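Protease Do-like 2, chloroplastic (PDB 4FLN) is a chloroplast serine protease of the Deg/HtrA type that makes the primary cut in the photodamaged D1 protein of photosystem II, with a hexameric resting state. Local coordinates at the interface of chains A and B. Sequence-based numbering; all coordinates share one arbitrary frame. Chains: chain A/B, Protease Do-like 2, chloroplastic.

Contact 1: the interface of chains A and B. Residues chain A 153, 166, 168; chain B 149, 170, 192.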
loop_
_atom_site.group_PDB
_atom_site.type_symbol
_atom_site.label_atom_id
_atom_site.label_comp_id
_atom_site.label_asym_id
_atom_site.label_seq_id
_atom_site.Cartn_x
_atom_site.Cartn_y
_atom_site.Cartn_z
ATOM N N THR A 153 -8.743 -20.497 -31.901
ATOM C CA THR A 153 -8.129 -19.194 -32.104
ATOM C C THR A 153 -9.175 -18.109 -31.951
ATOM O O THR A 153 -10.185 -18.110 -32.659
ATOM C CB THR A 153 -7.496 -19.059 -33.487
ATOM O OG1 THR A 153 -8.486 -19.346 -34.478
ATOM C CG2 THR A 153 -6.319 -20.018 -33.647
ATOM N N VAL A 166 -4.555 -12.138 -32.960
ATOM C CA VAL A 166 -4.926 -13.541 -32.896
ATOM C C VAL A 166 -4.247 -14.238 -31.715
ATOM O O VAL A 166 -3.082 -14.006 -31.444
ATOM C CB VAL A 166 -4.524 -14.243 -34.210
ATOM C CG1 VAL A 166 -4.360 -15.732 -34.006
ATOM C CG2 VAL A 166 -5.548 -13.965 -35.292
ATOM N N LYS A 168 -4.040 -18.407 -29.896
ATOM C CA LYS A 168 -4.349 -19.810 -30.097
ATOM C C LYS A 168 -4.152 -20.556 -28.786
ATOM O O LYS A 168 -3.230 -20.266 -28.026
ATOM C CB LYS A 168 -3.433 -20.393 -31.177
ATOM C CG LYS A 168 -3.790 -21.782 -31.672
ATOM C CD LYS A 168 -3.174 -22.011 -33.048
ATOM C CE LYS A 168 -3.668 -23.296 -33.701
ATOM N NZ LYS A 168 -2.930 -24.478 -33.198
ATOM N N GLN B 149 -0.879 -15.860 -37.036
ATOM C CA GLN B 149 -1.201 -17.244 -36.692
ATOM C C GLN B 149 -0.103 -18.224 -37.067
ATOM O O GLN B 149 -0.164 -19.392 -36.715
ATOM C CB GLN B 149 -2.535 -17.666 -37.300
ATOM C CG GLN B 149 -3.039 -18.995 -36.780
ATOM C CD GLN B 149 -4.526 -19.161 -36.981
ATOM O OE1 GLN B 149 -5.174 -18.329 -37.619
ATOM N NE2 GLN B 149 -5.077 -20.232 -36.430
ATOM N N VAL B 170 1.788 -18.373 -31.403
ATOM C CA VAL B 170 1.656 -17.922 -32.786
ATOM C C VAL B 170 2.054 -16.456 -32.935
ATOM O O VAL B 170 2.243 -15.743 -31.946
ATOM C CB VAL B 170 0.208 -18.108 -33.307
ATOM C CG1 VAL B 170 -0.175 -19.555 -33.245
ATOM C CG2 VAL B 170 -0.782 -17.256 -32.495
ATOM N N ASP B 192 2.171 -14.947 -29.020
ATOM C CA ASP B 192 1.122 -15.441 -28.144
ATOM C C ASP B 192 1.736 -16.037 -26.872
ATOM O O ASP B 192 1.048 -16.630 -26.053
ATOM C CB ASP B 192 0.389 -16.512 -28.966
ATOM C CG ASP B 192 -0.751 -17.155 -28.244
ATOM O OD1 ASP B 192 -0.522 -18.203 -27.603
ATOM O OD2 ASP B 192 -1.882 -16.644 -28.362
#
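A:Lys168 and B:Val170 meet across the boundary in extended backbone, each within the strand 165-178 of its own chain, with A:Thr153 on strand 151-156 and B:Gln149 and B:Asp192 on loops at the margins. The polar link uses the main chain on one side and a carboxylate on the other: A:Lys168 N donates to B:Asp192 OD2 at 3.2 Å, with 150° at the hydrogen. The N-H comes from above the carboxylate plane, 54° out of it. B:Asp192 holds CG anti to its own backbone N (chi1 -180°), and this sends the carboxylate out to the partner strand. An alanine in its place would probably leave the A:Lys168 amide without this acceptor and weaken the tie between strand and loop.

The residue illustrates how a lysine can serve an interface through its backbone N-H and its methylenes rather than its charge. A:Lys168 CB and CD both lie 3.9 Å from B:Val170 CG1. The lysine chain crosses the valine at about a right angle and bends at chi4 before its amine. The other valine branch, B:Val170 CG2, faces A:Val166, 4.2 Å from A:Val166 CG1. Farther along, B:Gln149 reaches out with CG anti to its backbone N and crosses A:Thr153 at about a right angle. The threonine turns its methyl rather than its hydroxyl to the amide group, with A:Thr153 CG2 lying 3.9 Å from B:Gln149 CD.

Contact 2: the interface of chains A and B. Residues chain A 47, 104, 164-165; chain B 148, 172-173, 320.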
loop_
_atom_site.group_PDB
_atom_site.type_symbol
_atom_site.label_atom_id
_atom_site.label_comp_id
_atom_site.label_asym_id
_atom_site.label_seq_id
_atom_site.Cartn_x
_atom_site.Cartn_y
_atom_site.Cartn_z
ATOM N N LEU A 47 -10.601 -13.723 -41.441
ATOM C CA LEU A 47 -10.374 -12.515 -40.654
ATOM C C LEU A 47 -11.243 -11.355 -41.136
ATOM O O LEU A 47 -11.700 -10.538 -40.335
ATOM C CB LEU A 47 -8.906 -12.106 -40.681
ATOM C CG LEU A 47 -7.872 -13.147 -40.255
ATOM C CD1 LEU A 47 -6.472 -12.597 -40.472
ATOM C CD2 LEU A 47 -8.073 -13.563 -38.809
ATOM N N ARG A 104 -11.499 -4.549 -41.477
ATOM C CA ARG A 104 -10.069 -4.752 -41.575
ATOM C C ARG A 104 -9.560 -4.159 -42.886
ATOM O O ARG A 104 -10.255 -4.191 -43.906
ATOM C CB ARG A 104 -9.757 -6.242 -41.521
ATOM C CG ARG A 104 -8.289 -6.565 -41.550
ATOM C CD ARG A 104 -8.069 -7.964 -41.056
ATOM N NE ARG A 104 -6.709 -8.412 -41.306
ATOM C CZ ARG A 104 -6.398 -9.380 -42.157
ATOM N NH1 ARG A 104 -7.360 -10.000 -42.828
ATOM N NH2 ARG A 104 -5.131 -9.731 -42.331
ATOM N N ILE A 164 -5.615 -5.943 -36.294
ATOM C CA ILE A 164 -6.255 -7.150 -35.785
ATOM C C ILE A 164 -5.250 -8.061 -35.075
ATOM O O ILE A 164 -4.057 -7.995 -35.343
ATOM C CB ILE A 164 -6.980 -7.898 -36.938
ATOM C CG1 ILE A 164 -8.273 -8.543 -36.452
ATOM C CG2 ILE A 164 -6.052 -8.894 -37.633
ATOM C CD1 ILE A 164 -9.242 -8.808 -37.571
ATOM N N SER A 165 -5.725 -8.901 -34.161
ATOM C CA SER A 165 -4.837 -9.796 -33.427
ATOM C C SER A 165 -5.403 -11.197 -33.360
ATOM O O SER A 165 -6.574 -11.419 -33.654
ATOM C CB SER A 165 -4.613 -9.287 -32.016
ATOM O OG SER A 165 -5.862 -9.069 -31.382
ATOM N N LEU B 148 -0.013 -13.628 -39.599
ATOM C CA LEU B 148 -0.740 -13.854 -38.363
ATOM C C LEU B 148 -1.127 -15.319 -38.225
ATOM O O LEU B 148 -1.631 -15.936 -39.163
ATOM C CB LEU B 148 -1.999 -12.994 -38.312
ATOM C CG LEU B 148 -1.823 -11.482 -38.174
ATOM C CD1 LEU B 148 -3.181 -10.822 -37.999
ATOM C CD2 LEU B 148 -0.899 -11.126 -37.008
ATOM N N SER B 172 0.740 -13.266 -33.048
ATOM C CA SER B 172 -0.564 -12.691 -32.743
ATOM C C SER B 172 -0.829 -11.384 -33.470
ATOM O O SER B 172 -1.954 -11.128 -33.899
ATOM C CB SER B 172 -0.793 -12.540 -31.228
ATOM O OG SER B 172 0.388 -12.181 -30.544
ATOM N N ARG B 173 0.205 -10.549 -33.571
ATOM C CA ARG B 173 0.046 -9.191 -34.082
ATOM C C ARG B 173 1.255 -8.701 -34.869
ATOM O O ARG B 173 2.400 -8.866 -34.433
ATOM C CB ARG B 173 -0.209 -8.235 -32.916
ATOM C CG ARG B 173 -1.045 -7.027 -33.273
ATOM C CD ARG B 173 -1.453 -6.260 -32.041
ATOM N NE ARG B 173 -2.478 -5.278 -32.362
ATOM C CZ ARG B 173 -2.722 -4.187 -31.643
ATOM N NH1 ARG B 173 -2.008 -3.925 -30.553
ATOM N NH2 ARG B 173 -3.680 -3.353 -32.022
ATOM N N GLU B 320 -3.627 -6.669 -46.332
ATOM C CA GLU B 320 -3.277 -5.895 -45.143
ATOM C C GLU B 320 -2.975 -4.416 -45.387
ATOM O O GLU B 320 -2.575 -4.014 -46.479
ATOM C CB GLU B 320 -2.082 -6.544 -44.434
ATOM C CG GLU B 320 -2.214 -8.050 -44.227
ATOM C CD GLU B 320 -1.108 -8.637 -43.356
ATOM O OE1 GLU B 320 -0.901 -9.869 -43.409
ATOM O OE2 GLU B 320 -0.449 -7.873 -42.617
HETATM O O HOH W 1 -3.504 -11.639 -43.574
#
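Between two copies of the same protease, this is a small patch of the subunit interface, apolar at its centre and bridged by water to one side, and it helps join neighbouring protomers in the hexamer. B:Leu148, on a loop, carries much of the contact: its CD1 methyl meets the CG2 branch of A:Ile164 at 3.5 Å, the two side chains crossing obliquely. The same methyl, B:Leu148 CD1, lies 4.0 Å from A:Ile164 O, so it touches both the branch and the backbone of one residue. The leucine has CG anti to its carbonyl carbon (chi1 -69°), a setting that carries this methyl to the isoleucine. B:Arg173 lays its CG methylene 3.8 Å from the carbonyl oxygen A:Ile164 O, a van der Waals contact.

Beside it the charged groups meet indirectly, an example of an apolar contact flanked by a water-mediated pair. A:Arg104 reaches out through an extended chain, and its NH2 pairs with water 1 at 2.8 Å, the water lying in the guanidinium plane at its edge. That water continues to B:Glu320 OE1 at 3.2 Å, although the glutamate is poorly ordered and this half of the bridge is tentative. The opposite charges, 4.4 Å apart from A:Arg104 NH2 to B:Glu320 OE1, may still attract each other. Within chain A, A:Leu47 CD1 sits over the rim of one guanidinium face and probably limits how the group can tilt. For the protein, the site adds a small hydrophobic hold and a tentative water-mediated link to the resting hexamer.

The centres of contact 1 and contact 2 lie about 10 Å apart, as neighbouring patches of one A-B interface. Strand 165-178 runs through both and is used from each chain: A:Val166 and A:Lys168 with B:Val170 in contact 1; A:Ser165 from one chain, B:Ser172 and B:Arg173 from the other, in contact 2. The adjoining residues B:Gln149 and B:Leu148 likewise divide one loop between them. Each centre is about 20 Å from A:His91 and about 22 Å from A:Asp122 of the charge relay system. The two patches therefore probably serve assembly rather than chemistry, although any shift of the shared strand might be felt in both.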